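Local coordinates for Lin2634 protein (PDB 3MZO) that probably hydrolyses phosphate esters, perhaps those of nucleotides, as a metal-binding HD-domain phosphohydrolase with an all-helical fold that holds calcium, at residues B[14-19]-B[29-34]; B[37-42]-B[137-141]; B[44-49]-B[176-182]; B[170-174]-B[208-212]. Residue numbers count along the deposited sequence, not the author numbering.

Contact 1. Residues B[14-19]-B[29-34]; sequences LENIYR and HSVAEH. With CA (calcium ion), chain K.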
loop_
_atom_site.group_PDB
_atom_site.type_symbol
_atom_site.label_atom_id
_atom_site.label_comp_id
_atom_site.label_asym_id
_atom_site.label_seq_id
_atom_site.Cartn_x
_atom_site.Cartn_y
_atom_site.Cartn_z
ATOM N N LEU B 14 8.181 -13.720 5.732
ATOM C CA LEU B 14 6.833 -14.245 5.919
ATOM C C LEU B 14 5.768 -13.190 6.198
ATOM O O LEU B 14 4.569 -13.500 6.191
ATOM C CB LEU B 14 6.803 -15.324 7.024
ATOM C CG LEU B 14 7.370 -16.646 6.506
ATOM C CD1 LEU B 14 7.758 -17.549 7.658
ATOM C CD2 LEU B 14 6.342 -17.284 5.596
ATOM N N GLU B 15 6.189 -11.958 6.442
ATOM C CA GLU B 15 5.292 -10.841 6.580
ATOM C C GLU B 15 4.848 -10.260 5.225
ATOM O O GLU B 15 3.935 -9.422 5.175
ATOM C CB GLU B 15 6.005 -9.696 7.311
ATOM C CG GLU B 15 6.469 -10.026 8.680
ATOM C CD GLU B 15 7.219 -8.846 9.354
ATOM O OE1 GLU B 15 7.282 -7.703 8.851
ATOM O OE2 GLU B 15 7.761 -9.085 10.407
ATOM N N ASN B 16 5.547 -10.658 4.168
ATOM C CA ASN B 16 5.290 -10.182 2.813
ATOM C C ASN B 16 4.624 -11.222 1.918
ATOM O O ASN B 16 4.501 -10.995 0.715
ATOM C CB ASN B 16 6.616 -9.715 2.181
ATOM C CG ASN B 16 7.198 -8.491 2.884
ATOM O OD1 ASN B 16 6.456 -7.660 3.432
ATOM N ND2 ASN B 16 8.527 -8.376 2.881
ATOM N N ILE B 17 4.259 -12.364 2.502
ATOM C CA ILE B 17 3.540 -13.437 1.832
ATOM C C ILE B 17 2.168 -13.456 2.494
ATOM O O ILE B 17 2.035 -13.570 3.711
ATOM C CB ILE B 17 4.242 -14.777 1.990
ATOM C CG1 ILE B 17 5.653 -14.645 1.417
ATOM C CG2 ILE B 17 3.475 -15.922 1.221
ATOM C CD1 ILE B 17 6.487 -15.793 1.698
ATOM N N TYR B 18 1.156 -13.309 1.667
ATOM C CA TYR B 18 -0.214 -13.197 2.110
ATOM C C TYR B 18 -1.020 -14.418 1.770
ATOM O O TYR B 18 -0.691 -15.159 0.853
ATOM C CB TYR B 18 -0.814 -11.964 1.506
ATOM C CG TYR B 18 -0.165 -10.753 2.067
ATOM C CD1 TYR B 18 -0.630 -10.199 3.247
ATOM C CD2 TYR B 18 0.965 -10.190 1.468
ATOM C CE1 TYR B 18 -0.016 -9.085 3.817
ATOM C CE2 TYR B 18 1.589 -9.053 2.029
ATOM C CZ TYR B 18 1.074 -8.518 3.212
ATOM O OH TYR B 18 1.619 -7.408 3.810
ATOM N N ARG B 19 -2.071 -14.642 2.548
ATOM C CA ARG B 19 -2.882 -15.817 2.386
ATOM C C ARG B 19 -3.910 -15.576 1.312
ATOM O O ARG B 19 -4.487 -14.498 1.263
ATOM C CB ARG B 19 -3.539 -16.147 3.717
ATOM C CG ARG B 19 -2.486 -16.632 4.709
ATOM C CD ARG B 19 -2.981 -16.752 6.072
ATOM N NE ARG B 19 -4.254 -17.451 6.222
ATOM C CZ ARG B 19 -4.412 -18.777 6.260
ATOM N NH1 ARG B 19 -3.396 -19.623 6.094
ATOM N NH2 ARG B 19 -5.620 -19.272 6.443
ATOM N N HIS B 29 -3.973 -10.836 5.543
ATOM C CA HIS B 29 -3.261 -11.405 6.708
ATOM C C HIS B 29 -2.008 -12.043 6.181
ATOM O O HIS B 29 -2.087 -12.813 5.232
ATOM C CB HIS B 29 -4.127 -12.473 7.389
ATOM C CG HIS B 29 -5.493 -11.984 7.769
ATOM N ND1 HIS B 29 -5.713 -11.165 8.855
ATOM C CD2 HIS B 29 -6.699 -12.158 7.173
ATOM C CE1 HIS B 29 -7.008 -10.883 8.931
ATOM N NE2 HIS B 29 -7.626 -11.469 7.917
ATOM N N SER B 30 -0.845 -11.695 6.740
ATOM C CA SER B 30 0.404 -12.331 6.310
ATOM C C SER B 30 0.507 -13.743 6.854
ATOM O O SER B 30 -0.198 -14.121 7.794
ATOM C CB SER B 30 1.628 -11.532 6.732
ATOM O OG SER B 30 1.821 -11.572 8.144
ATOM N N VAL B 31 1.390 -14.532 6.275
ATOM C CA VAL B 31 1.606 -15.881 6.807
ATOM C C VAL B 31 2.141 -15.784 8.238
ATOM O O VAL B 31 1.776 -16.588 9.051
ATOM C CB VAL B 31 2.556 -16.723 5.937
ATOM C CG1 VAL B 31 2.838 -18.080 6.594
ATOM C CG2 VAL B 31 1.969 -16.949 4.563
ATOM N N ALA B 32 2.988 -14.781 8.534
ATOM C CA ALA B 32 3.497 -14.565 9.886
ATOM C C ALA B 32 2.341 -14.335 10.838
ATOM O O ALA B 32 2.289 -14.926 11.926
ATOM C CB ALA B 32 4.481 -13.374 9.952
ATOM N N GLU B 33 1.403 -13.491 10.435
ATOM C CA GLU B 33 0.243 -13.183 11.277
ATOM C C GLU B 33 -0.632 -14.394 11.533
ATOM O O GLU B 33 -1.077 -14.653 12.673
ATOM C CB GLU B 33 -0.558 -12.021 10.686
ATOM C CG GLU B 33 0.138 -10.702 10.930
ATOM C CD GLU B 33 -0.255 -9.549 10.039
ATOM O OE1 GLU B 33 -0.878 -9.773 8.977
ATOM O OE2 GLU B 33 0.070 -8.410 10.427
ATOM N N HIS B 34 -0.843 -15.158 10.470
ATOM C CA HIS B 34 -1.580 -16.384 10.576
ATOM C C HIS B 34 -0.917 -17.357 11.554
ATOM O O HIS B 34 -1.597 -17.964 12.348
ATOM C CB HIS B 34 -1.750 -16.984 9.183
ATOM C CG HIS B 34 -2.216 -18.394 9.175
ATOM N ND1 HIS B 34 -3.520 -18.746 9.468
ATOM C CD2 HIS B 34 -1.564 -19.543 8.884
ATOM C CE1 HIS B 34 -3.641 -20.063 9.360
ATOM N NE2 HIS B 34 -2.476 -20.564 8.996
HETATM CA CA CA K . -2.181 -22.934 7.612
HETATM O O HOH W 1 -4.800 -12.417 3.200
HETATM O O HOH W 2 -1.177 -25.077 6.453
#
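A capping box opens helix 31-51, which carries the first histidine ligand of the HD-domain metal site, and loop 14-19 wraps round it. Ser30, at the N-cap, accepts from Glu33 N through OG (3.0 Å), and Ser30 N gives back to Glu33 OE1 (2.9 Å); Ser30 OG also bonds to Glu33 of a second subunit. Backbone bonds tie the loop to the first turn, Ala32 N to Leu14 O (3.1 Å) and Val31 N to Ile17 O (2.8 Å), and to His29 before the N-cap, Arg19 N to His29 O (3.2 Å), with a single bridge between Tyr18 and Ser30. Val31 is the bump that fills the loop's hollow: its CG1 meets Leu14 CD2 at 3.7 Å and its CG2 meets Ile17 CG2 at 3.8 Å. Ala32 is small enough for Leu14 to pass, CB to CB 4.2 Å. Arg19 reaches past Val31 to the next turn, its guanidinium held also by Glu145. The second subunit packs on Leu14 and Ala32, and its Glu15 bonds to His29. His34 ND1 is held by Asp141 while NE2 binds calcium at 2.8 Å; over this ring the Arg19 guanidinium lies flat, planes at 8° and centres 3.5 Å apart.

Contact 2. Residues B[37-42]-B[137-141]; sequences KVTSIA and SDKVD. With CA (calcium ion), chain K.
Both segments are regular α-helix, within helices 31-51 and 129-151. Their axes approach to 8.7 Å with a signed crossing angle of +121°, and the backbones come nearest at Ala42 and Ser137, CA to CA 5.5 Å. Ser137 (chi1 m) points toward helix 37-42, with OG 3.2 Å from Ala42 CA and 3.5 Å from Ile41 CG2; its polar partner is Ile133 O. Ile41, in the m,t rotamer, lays CD1 4.0 Å from both Val140 CG1 and Asp141 CB. Val38 (t) bridges Ser137 and Asp141, CG1 3.9 Å from Ser137 CB and CG2 3.8 Å from Asp141 CB. This crossing joins two helices carrying metal ligands of the HD-domain fold: Asp138, chi1 t, has its CA-to-CB bond directed away from helix 37-42 and binds calcium through OD1 at 2.6 Å, beside His34, His68 and Asp69, with OD2 on Lys125. Asp141, also t, sends OD2 to His34. Lys37, m,t,m,t and so kinked at chi3, makes a long salt bridge from NZ to Asp141 OD1 (3.7 Å). Two waters link them, one 2.8 Å from Lys37 NZ and 2.7 Å from Asp141 OD2, the other 2.9 Å from NZ and 2.8 Å from Asp141 OD1. Lys37 NZ also pairs with Glu15 of a second subunit.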
loop_
_atom_site.group_PDB
_atom_site.type_symbol
_atom_site.label_atom_id
_atom_site.label_comp_id
_atom_site.label_asym_id
_atom_site.label_seq_id
_atom_site.Cartn_x
_atom_site.Cartn_y
_atom_site.Cartn_z
ATOM N N LYS B 37 -1.534 -16.322 15.120
ATOM C CA LYS B 37 -2.889 -16.587 15.559
ATOM C C LYS B 37 -3.158 -18.092 15.755
ATOM O O LYS B 37 -3.734 -18.496 16.775
ATOM C CB LYS B 37 -3.900 -15.924 14.584
ATOM C CG LYS B 37 -3.847 -14.381 14.585
ATOM C CD LYS B 37 -4.922 -13.719 13.615
ATOM C CE LYS B 37 -4.699 -14.067 12.182
ATOM N NZ LYS B 37 -5.621 -13.291 11.243
ATOM N N VAL B 38 -2.675 -18.931 14.835
ATOM C CA VAL B 38 -2.850 -20.367 14.989
ATOM C C VAL B 38 -2.153 -20.873 16.250
ATOM O O VAL B 38 -2.700 -21.748 16.950
ATOM C CB VAL B 38 -2.415 -21.131 13.740
ATOM C CG1 VAL B 38 -2.352 -22.660 13.937
ATOM C CG2 VAL B 38 -3.394 -20.797 12.559
ATOM N N THR B 39 -0.961 -20.347 16.537
ATOM C CA THR B 39 -0.217 -20.760 17.751
ATOM C C THR B 39 -0.990 -20.314 19.016
ATOM O O THR B 39 -1.175 -21.107 19.943
ATOM C CB THR B 39 1.233 -20.283 17.720
ATOM O OG1 THR B 39 1.825 -20.694 16.481
ATOM C CG2 THR B 39 2.047 -20.903 18.860
ATOM N N SER B 40 -1.523 -19.099 19.020
ATOM C CA SER B 40 -2.399 -18.652 20.115
ATOM C C SER B 40 -3.661 -19.474 20.309
ATOM O O SER B 40 -4.015 -19.832 21.457
ATOM C CB SER B 40 -2.717 -17.186 19.956
ATOM O OG SER B 40 -1.514 -16.423 19.912
ATOM N N ILE B 41 -4.329 -19.795 19.193
ATOM C CA ILE B 41 -5.491 -20.683 19.195
ATOM C C ILE B 41 -5.118 -22.064 19.750
ATOM O O ILE B 41 -5.797 -22.578 20.634
ATOM C CB ILE B 41 -6.144 -20.780 17.758
ATOM C CG1 ILE B 41 -6.796 -19.432 17.372
ATOM C CG2 ILE B 41 -7.176 -21.916 17.679
ATOM C CD1 ILE B 41 -6.980 -19.233 15.835
ATOM N N ALA B 42 -4.012 -22.632 19.285
ATOM C CA ALA B 42 -3.579 -23.958 19.720
ATOM C C ALA B 42 -3.299 -23.995 21.225
ATOM O O ALA B 42 -3.665 -24.960 21.924
ATOM C CB ALA B 42 -2.335 -24.421 18.920
ATOM N N SER B 137 -6.871 -25.919 14.889
ATOM C CA SER B 137 -6.483 -24.518 15.110
ATOM C C SER B 137 -6.322 -23.715 13.815
ATOM O O SER B 137 -6.713 -22.547 13.724
ATOM C CB SER B 137 -5.183 -24.472 15.949
ATOM O OG SER B 137 -5.427 -24.948 17.273
ATOM N N ASP B 138 -5.709 -24.363 12.822
ATOM C CA ASP B 138 -5.583 -23.844 11.468
ATOM C C ASP B 138 -6.984 -23.596 10.848
ATOM O O ASP B 138 -7.247 -22.531 10.278
ATOM C CB ASP B 138 -4.773 -24.866 10.660
ATOM C CG ASP B 138 -4.305 -24.337 9.319
ATOM O OD1 ASP B 138 -4.295 -23.107 9.108
ATOM O OD2 ASP B 138 -3.923 -25.175 8.468
ATOM N N LYS B 139 -7.891 -24.563 10.980
ATOM C CA LYS B 139 -9.250 -24.382 10.479
ATOM C C LYS B 139 -10.021 -23.314 11.239
ATOM O O LYS B 139 -10.817 -22.604 10.661
ATOM C CB LYS B 139 -10.044 -25.697 10.470
ATOM C CG LYS B 139 -9.508 -26.763 9.530
ATOM C CD LYS B 139 -9.387 -26.302 8.085
ATOM C CE LYS B 139 -8.784 -27.414 7.214
ATOM N NZ LYS B 139 -8.905 -27.060 5.811
ATOM N N VAL B 140 -9.786 -23.191 12.534
ATOM C CA VAL B 140 -10.428 -22.113 13.292
ATOM C C VAL B 140 -9.974 -20.761 12.746
ATOM O O VAL B 140 -10.807 -19.852 12.640
ATOM C CB VAL B 140 -10.212 -22.207 14.811
ATOM C CG1 VAL B 140 -10.590 -20.897 15.481
ATOM C CG2 VAL B 140 -11.015 -23.385 15.384
ATOM N N ASP B 141 -8.696 -20.599 12.412
ATOM C CA ASP B 141 -8.240 -19.285 11.920
ATOM C C ASP B 141 -8.867 -19.009 10.545
ATOM O O ASP B 141 -9.291 -17.899 10.265
ATOM C CB ASP B 141 -6.722 -19.146 11.844
ATOM C CG ASP B 141 -6.285 -17.720 11.460
ATOM O OD1 ASP B 141 -6.750 -16.753 12.085
ATOM O OD2 ASP B 141 -5.510 -17.547 10.496
HETATM CA CA CA K . -2.181 -22.934 7.612
HETATM O O HOH W 3 -4.981 -15.211 9.246
HETATM O O HOH W 4 -8.264 -14.382 11.884
HETATM O O HOH W 2 -1.177 -25.077 6.453
#

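Contact 3. Residues B[44-49]-B[176-182]; sequences FFGAVE and MASVKYF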
loop_
_atom_site.group_PDB
_atom_site.type_symbol
_atom_site.label_atom_id
_atom_site.label_comp_id
_atom_site.label_asym_id
_atom_site.label_seq_id
_atom_site.Cartn_x
_atom_site.Cartn_y
_atom_site.Cartn_z
ATOM N N PHE B 44 -4.703 -22.120 23.412
ATOM C CA PHE B 44 -5.960 -22.155 24.108
ATOM C C PHE B 44 -6.524 -23.572 24.139
ATOM O O PHE B 44 -6.970 -24.046 25.185
ATOM C CB PHE B 44 -6.998 -21.209 23.522
ATOM C CG PHE B 44 -8.356 -21.445 24.086
ATOM C CD1 PHE B 44 -8.662 -21.014 25.348
ATOM C CD2 PHE B 44 -9.305 -22.181 23.374
ATOM C CE1 PHE B 44 -9.921 -21.293 25.916
ATOM C CE2 PHE B 44 -10.552 -22.437 23.917
ATOM C CZ PHE B 44 -10.856 -21.982 25.199
ATOM N N PHE B 45 -6.517 -24.270 23.005
ATOM C CA PHE B 45 -7.025 -25.634 23.014
ATOM C C PHE B 45 -6.196 -26.560 23.912
ATOM O O PHE B 45 -6.743 -27.495 24.528
ATOM C CB PHE B 45 -7.206 -26.200 21.584
ATOM C CG PHE B 45 -8.344 -25.552 20.816
ATOM C CD1 PHE B 45 -9.601 -25.383 21.395
ATOM C CD2 PHE B 45 -8.151 -25.100 19.511
ATOM C CE1 PHE B 45 -10.632 -24.763 20.696
ATOM C CE2 PHE B 45 -9.194 -24.498 18.804
ATOM C CZ PHE B 45 -10.414 -24.322 19.398
ATOM N N GLY B 46 -4.900 -26.324 23.979
ATOM C CA GLY B 46 -4.035 -27.004 24.925
ATOM C C GLY B 46 -4.557 -26.903 26.372
ATOM O O GLY B 46 -4.561 -27.896 27.109
ATOM N N ALA B 47 -4.985 -25.693 26.748
ATOM C CA ALA B 47 -5.579 -25.422 28.053
ATOM C C ALA B 47 -6.846 -26.222 28.236
ATOM O O ALA B 47 -7.057 -26.812 29.302
ATOM C CB ALA B 47 -5.845 -23.905 28.228
ATOM N N VAL B 48 -7.669 -26.289 27.192
ATOM C CA VAL B 48 -8.911 -27.026 27.264
ATOM C C VAL B 48 -8.627 -28.509 27.466
ATOM O O VAL B 48 -9.236 -29.152 28.307
ATOM C CB VAL B 48 -9.805 -26.817 26.011
ATOM C CG1 VAL B 48 -11.000 -27.746 26.068
ATOM C CG2 VAL B 48 -10.253 -25.324 25.922
ATOM N N GLU B 49 -7.673 -29.053 26.718
ATOM C CA GLU B 49 -7.294 -30.459 26.916
ATOM C C GLU B 49 -6.717 -30.744 28.325
ATOM O O GLU B 49 -7.061 -31.751 28.970
ATOM C CB GLU B 49 -6.312 -30.888 25.829
ATOM C CG GLU B 49 -6.915 -30.857 24.397
ATOM C CD GLU B 49 -8.099 -31.780 24.187
ATOM O OE1 GLU B 49 -8.211 -32.807 24.911
ATOM O OE2 GLU B 49 -8.917 -31.475 23.288
HETATM N N MSE B 176 -13.045 -34.596 20.471
HETATM C CA MSE B 176 -12.087 -33.858 21.290
HETATM C C MSE B 176 -12.767 -32.855 22.227
HETATM O O MSE B 176 -13.691 -32.139 21.835
HETATM C CB MSE B 176 -11.104 -33.086 20.398
HETATM C CG MSE B 176 -10.147 -33.905 19.536
HETATM SE SE MSE B 176 -9.141 -32.701 18.388
HETATM C CE MSE B 176 -7.856 -32.017 19.701
ATOM N N ALA B 177 -12.253 -32.766 23.451
ATOM C CA ALA B 177 -12.713 -31.738 24.404
ATOM C C ALA B 177 -12.607 -30.328 23.798
ATOM O O ALA B 177 -13.520 -29.520 23.944
ATOM C CB ALA B 177 -11.923 -31.830 25.705
ATOM N N SER B 178 -11.504 -30.058 23.105
ATOM C CA SER B 178 -11.306 -28.788 22.352
ATOM C C SER B 178 -12.478 -28.377 21.468
ATOM O O SER B 178 -12.975 -27.242 21.558
ATOM C CB SER B 178 -10.071 -28.901 21.445
ATOM O OG SER B 178 -8.899 -29.006 22.213
ATOM N N VAL B 179 -12.896 -29.289 20.597
ATOM C CA VAL B 179 -13.963 -29.014 19.658
ATOM C C VAL B 179 -15.310 -29.026 20.367
ATOM O O VAL B 179 -16.195 -28.252 19.995
ATOM C CB VAL B 179 -13.937 -30.000 18.451
ATOM C CG1 VAL B 179 -15.156 -29.775 17.514
ATOM C CG2 VAL B 179 -12.624 -29.869 17.705
ATOM N N LYS B 180 -15.481 -29.865 21.391
ATOM C CA LYS B 180 -16.722 -29.810 22.172
ATOM C C LYS B 180 -16.818 -28.409 22.754
ATOM O O LYS B 180 -17.884 -27.781 22.708
ATOM C CB LYS B 180 -16.748 -30.839 23.318
ATOM C CG LYS B 180 -17.060 -32.288 22.913
ATOM C CD LYS B 180 -17.077 -33.179 24.177
ATOM C CE LYS B 180 -16.608 -34.593 23.907
ATOM N NZ LYS B 180 -17.545 -35.312 23.028
ATOM N N TYR B 181 -15.714 -27.913 23.308
ATOM C CA TYR B 181 -15.728 -26.558 23.843
ATOM C C TYR B 181 -16.040 -25.533 22.766
ATOM O O TYR B 181 -16.886 -24.671 22.964
ATOM C CB TYR B 181 -14.409 -26.181 24.528
ATOM C CG TYR B 181 -14.558 -24.856 25.211
ATOM C CD1 TYR B 181 -15.087 -24.782 26.498
ATOM C CD2 TYR B 181 -14.258 -23.666 24.549
ATOM C CE1 TYR B 181 -15.269 -23.564 27.132
ATOM C CE2 TYR B 181 -14.431 -22.434 25.179
ATOM C CZ TYR B 181 -14.935 -22.403 26.477
ATOM O OH TYR B 181 -15.137 -21.213 27.106
ATOM N N PHE B 182 -15.342 -25.601 21.645
ATOM C CA PHE B 182 -15.589 -24.670 20.532
ATOM C C PHE B 182 -17.074 -24.580 20.088
ATOM O O PHE B 182 -17.603 -23.479 19.920
ATOM C CB PHE B 182 -14.695 -24.998 19.324
ATOM C CG PHE B 182 -14.998 -24.157 18.112
ATOM C CD1 PHE B 182 -14.386 -22.924 17.941
ATOM C CD2 PHE B 182 -15.921 -24.594 17.157
ATOM C CE1 PHE B 182 -14.677 -22.127 16.860
ATOM C CE2 PHE B 182 -16.216 -23.808 16.046
ATOM C CZ PHE B 182 -15.578 -22.548 15.913
HETATM O O HOH W 5 -9.930 -34.615 23.991
#
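Glu49 OE2 takes two hydrogen bonds from one residue, Ser178 N at 3.0 Å and Ser178 OG at 2.7 Å, while Glu49 OE1 reaches Ala177 N through a water 2.7 Å from OE1 and 3.0 Å from that N. The same OE1 accepts from Asn54. The carboxylate thus sits over the first turn of helix 177-191, just past selenomethionine Met176 at its N-cap. The segment axes cross at 108°, 8.9 Å apart, and away from Glu49 the packing is apolar. Val48 CG1 lies 4.2 Å from Ala177 CB and 4.1 Å from Tyr181 CB; Phe44 CZ touches Tyr181 CE2 at 3.6 Å, the two rings oblique at 59°. Phe45 CE1 approaches Phe182 CB at 4.3 Å, and Phe45 also leans on Ser137 of helix 129-151. A second subunit packs Phe113 edge-to-face against Phe44. An acidic side chain accepting from one backbone N-H directly and reaching another through water suits a helix's amino end electrostatically, so the polar clasp joins the start of helix 177-191 to helix 31-51.

Contact 4. Residues B[170-174]-B[208-212]; sequences IYEYR and ITTKA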
loop_
_atom_site.group_PDB
_atom_site.type_symbol
_atom_site.label_atom_id
_atom_site.label_comp_id
_atom_site.label_asym_id
_atom_site.label_seq_id
_atom_site.Cartn_x
_atom_site.Cartn_y
_atom_site.Cartn_z
ATOM N N ILE B 170 -13.805 -29.007 11.235
ATOM C CA ILE B 170 -13.820 -28.923 12.697
ATOM C C ILE B 170 -14.783 -29.979 13.308
ATOM O O ILE B 170 -14.465 -30.619 14.327
ATOM C CB ILE B 170 -14.179 -27.471 13.170
ATOM C CG1 ILE B 170 -13.040 -26.515 12.830
ATOM C CG2 ILE B 170 -14.440 -27.422 14.668
ATOM C CD1 ILE B 170 -13.389 -25.049 12.952
ATOM N N TYR B 171 -15.944 -30.180 12.684
ATOM C CA TYR B 171 -16.914 -31.176 13.176
ATOM C C TYR B 171 -16.415 -32.589 13.169
ATOM O O TYR B 171 -16.889 -33.385 13.962
ATOM C CB TYR B 171 -18.203 -31.172 12.371
ATOM C CG TYR B 171 -19.253 -30.364 13.018
ATOM C CD1 TYR B 171 -19.933 -30.843 14.142
ATOM C CD2 TYR B 171 -19.565 -29.100 12.531
ATOM C CE1 TYR B 171 -20.908 -30.085 14.763
ATOM C CE2 TYR B 171 -20.535 -28.328 13.134
ATOM C CZ TYR B 171 -21.205 -28.819 14.252
ATOM O OH TYR B 171 -22.176 -28.032 14.826
ATOM N N GLU B 172 -15.494 -32.911 12.263
ATOM C CA GLU B 172 -14.869 -34.243 12.187
ATOM C C GLU B 172 -14.119 -34.555 13.474
ATOM O O GLU B 172 -13.845 -35.711 13.783
ATOM C CB GLU B 172 -13.847 -34.336 11.039
ATOM C CG GLU B 172 -14.407 -34.286 9.617
ATOM C CD GLU B 172 -13.315 -34.433 8.559
ATOM O OE1 GLU B 172 -12.217 -34.952 8.868
ATOM O OE2 GLU B 172 -13.546 -34.017 7.418
ATOM N N TYR B 173 -13.746 -33.506 14.212
ATOM C CA TYR B 173 -12.921 -33.677 15.424
ATOM C C TYR B 173 -13.735 -33.479 16.726
ATOM O O TYR B 173 -13.172 -33.224 17.812
ATOM C CB TYR B 173 -11.737 -32.699 15.367
ATOM C CG TYR B 173 -10.705 -32.954 14.265
ATOM C CD1 TYR B 173 -10.864 -32.442 12.979
ATOM C CD2 TYR B 173 -9.529 -33.636 14.542
ATOM C CE1 TYR B 173 -9.890 -32.660 11.988
ATOM C CE2 TYR B 173 -8.558 -33.833 13.573
ATOM C CZ TYR B 173 -8.745 -33.346 12.300
ATOM O OH TYR B 173 -7.753 -33.589 11.367
ATOM N N ARG B 174 -15.051 -33.637 16.640
ATOM C CA ARG B 174 -15.950 -33.356 17.770
ATOM C C ARG B 174 -15.775 -34.276 18.984
ATOM O O ARG B 174 -16.341 -33.999 20.030
ATOM C CB ARG B 174 -17.420 -33.366 17.316
ATOM C CG ARG B 174 -17.931 -34.725 16.844
ATOM C CD ARG B 174 -19.425 -34.698 16.494
ATOM N NE ARG B 174 -19.658 -34.255 15.125
ATOM C CZ ARG B 174 -19.578 -35.060 14.074
ATOM N NH1 ARG B 174 -19.297 -36.349 14.244
ATOM N NH2 ARG B 174 -19.788 -34.573 12.858
ATOM N N ILE B 208 -24.631 -27.174 8.166
ATOM C CA ILE B 208 -23.367 -27.868 8.377
ATOM C C ILE B 208 -23.446 -28.776 9.614
ATOM O O ILE B 208 -22.953 -29.911 9.575
ATOM C CB ILE B 208 -22.178 -26.856 8.476
ATOM C CG1 ILE B 208 -21.983 -26.141 7.137
ATOM C CG2 ILE B 208 -20.876 -27.557 8.887
ATOM C CD1 ILE B 208 -21.367 -24.782 7.263
ATOM N N THR B 209 -24.074 -28.293 10.692
ATOM C CA THR B 209 -24.258 -29.096 11.929
ATOM C C THR B 209 -25.217 -30.289 11.743
ATOM O O THR B 209 -24.995 -31.358 12.333
ATOM C CB THR B 209 -24.818 -28.245 13.098
ATOM O OG1 THR B 209 -23.989 -27.097 13.303
ATOM C CG2 THR B 209 -24.923 -29.077 14.389
ATOM N N THR B 210 -26.288 -30.074 10.965
ATOM C CA THR B 210 -27.265 -31.129 10.600
ATOM C C THR B 210 -26.574 -32.187 9.741
ATOM O O THR B 210 -26.661 -33.387 10.044
ATOM C CB THR B 210 -28.475 -30.572 9.774
ATOM O OG1 THR B 210 -29.137 -29.523 10.494
ATOM C CG2 THR B 210 -29.486 -31.681 9.446
ATOM N N LYS B 211 -25.896 -31.716 8.676
ATOM C CA LYS B 211 -25.053 -32.555 7.807
ATOM C C LYS B 211 -24.046 -33.350 8.652
ATOM O O LYS B 211 -23.876 -34.558 8.432
ATOM C CB LYS B 211 -24.329 -31.712 6.746
ATOM N N ALA B 212 -23.417 -32.676 9.627
ATOM C CA ALA B 212 -22.508 -33.306 10.591
ATOM C C ALA B 212 -23.214 -33.525 11.925
ATOM O O ALA B 212 -23.979 -34.464 12.091
ATOM C CB ALA B 212 -21.264 -32.426 10.795
#
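Ile208 starts the approach of the last modelled helix, 201-211, to the carboxyl end of helix 158-172. Its CB points sideways and the far end of the side chain leads away, but the CG2 branch lies 4.2 Å from Tyr171 CD2, giving the ring an apolar neighbour. Thr209 follows with the one hydrogen bond between the segments: its OG1 is 2.5 Å from Tyr171 OH, a short bond in which either hydroxyl could be the donor. Thr209 OG1 is also bonded to Thr205 O one turn earlier, so the tyrosine joins a hydroxyl already tied to its own helix. Ala212, the last residue modelled, is the next to touch Tyr171, its N bonded to Ile208 O at 2.8 Å. Its methyl meets the Tyr171 ring obliquely, CB to CG 3.6 Å, and in the conformer of Arg174 given here Arg174 NH2 lies 3.3 Å from Ala212 CB, at the edge of the guanidinium. Tyr171 is thus the main link, its side chain spanning from Ala212 at the ring to Thr209 at OH. Behind it, Tyr171 packs on Leu183 of helix 177-191, Ile208 reaches Ser164 and Leu167 of helix 158-172, and Ile170 touches Lys139 and Val140 of helix 129-151. Helix 201-211 lies against this all-helical bundle away from the calcium site, and no other subunit of the assembly touches these two segments.

Overall arrangement
Helix 31-51 supplies one side of contacts 1, 2 and 3 in turn, from the metal ligand His34 at its start to Glu49 near its end. Contacts 1 and 2 lie 14 Å apart between centres and meet at the calcium, where His34 and Asp138 both bind. Contact 3 is 12 Å from contact 2, touching it through Phe45, and 26 Å from contact 1, across the chain's centre. Contact 4, 15 Å from contact 3, ties helix 158-172 to the C-terminal helix 201-211 and touches contact 2 through Ile170 on Val140 and Lys139. Along the chain, contacts 2 and 3 cross, as do 3 and 4, so the helices of the second half are interleaved with helix 31-51.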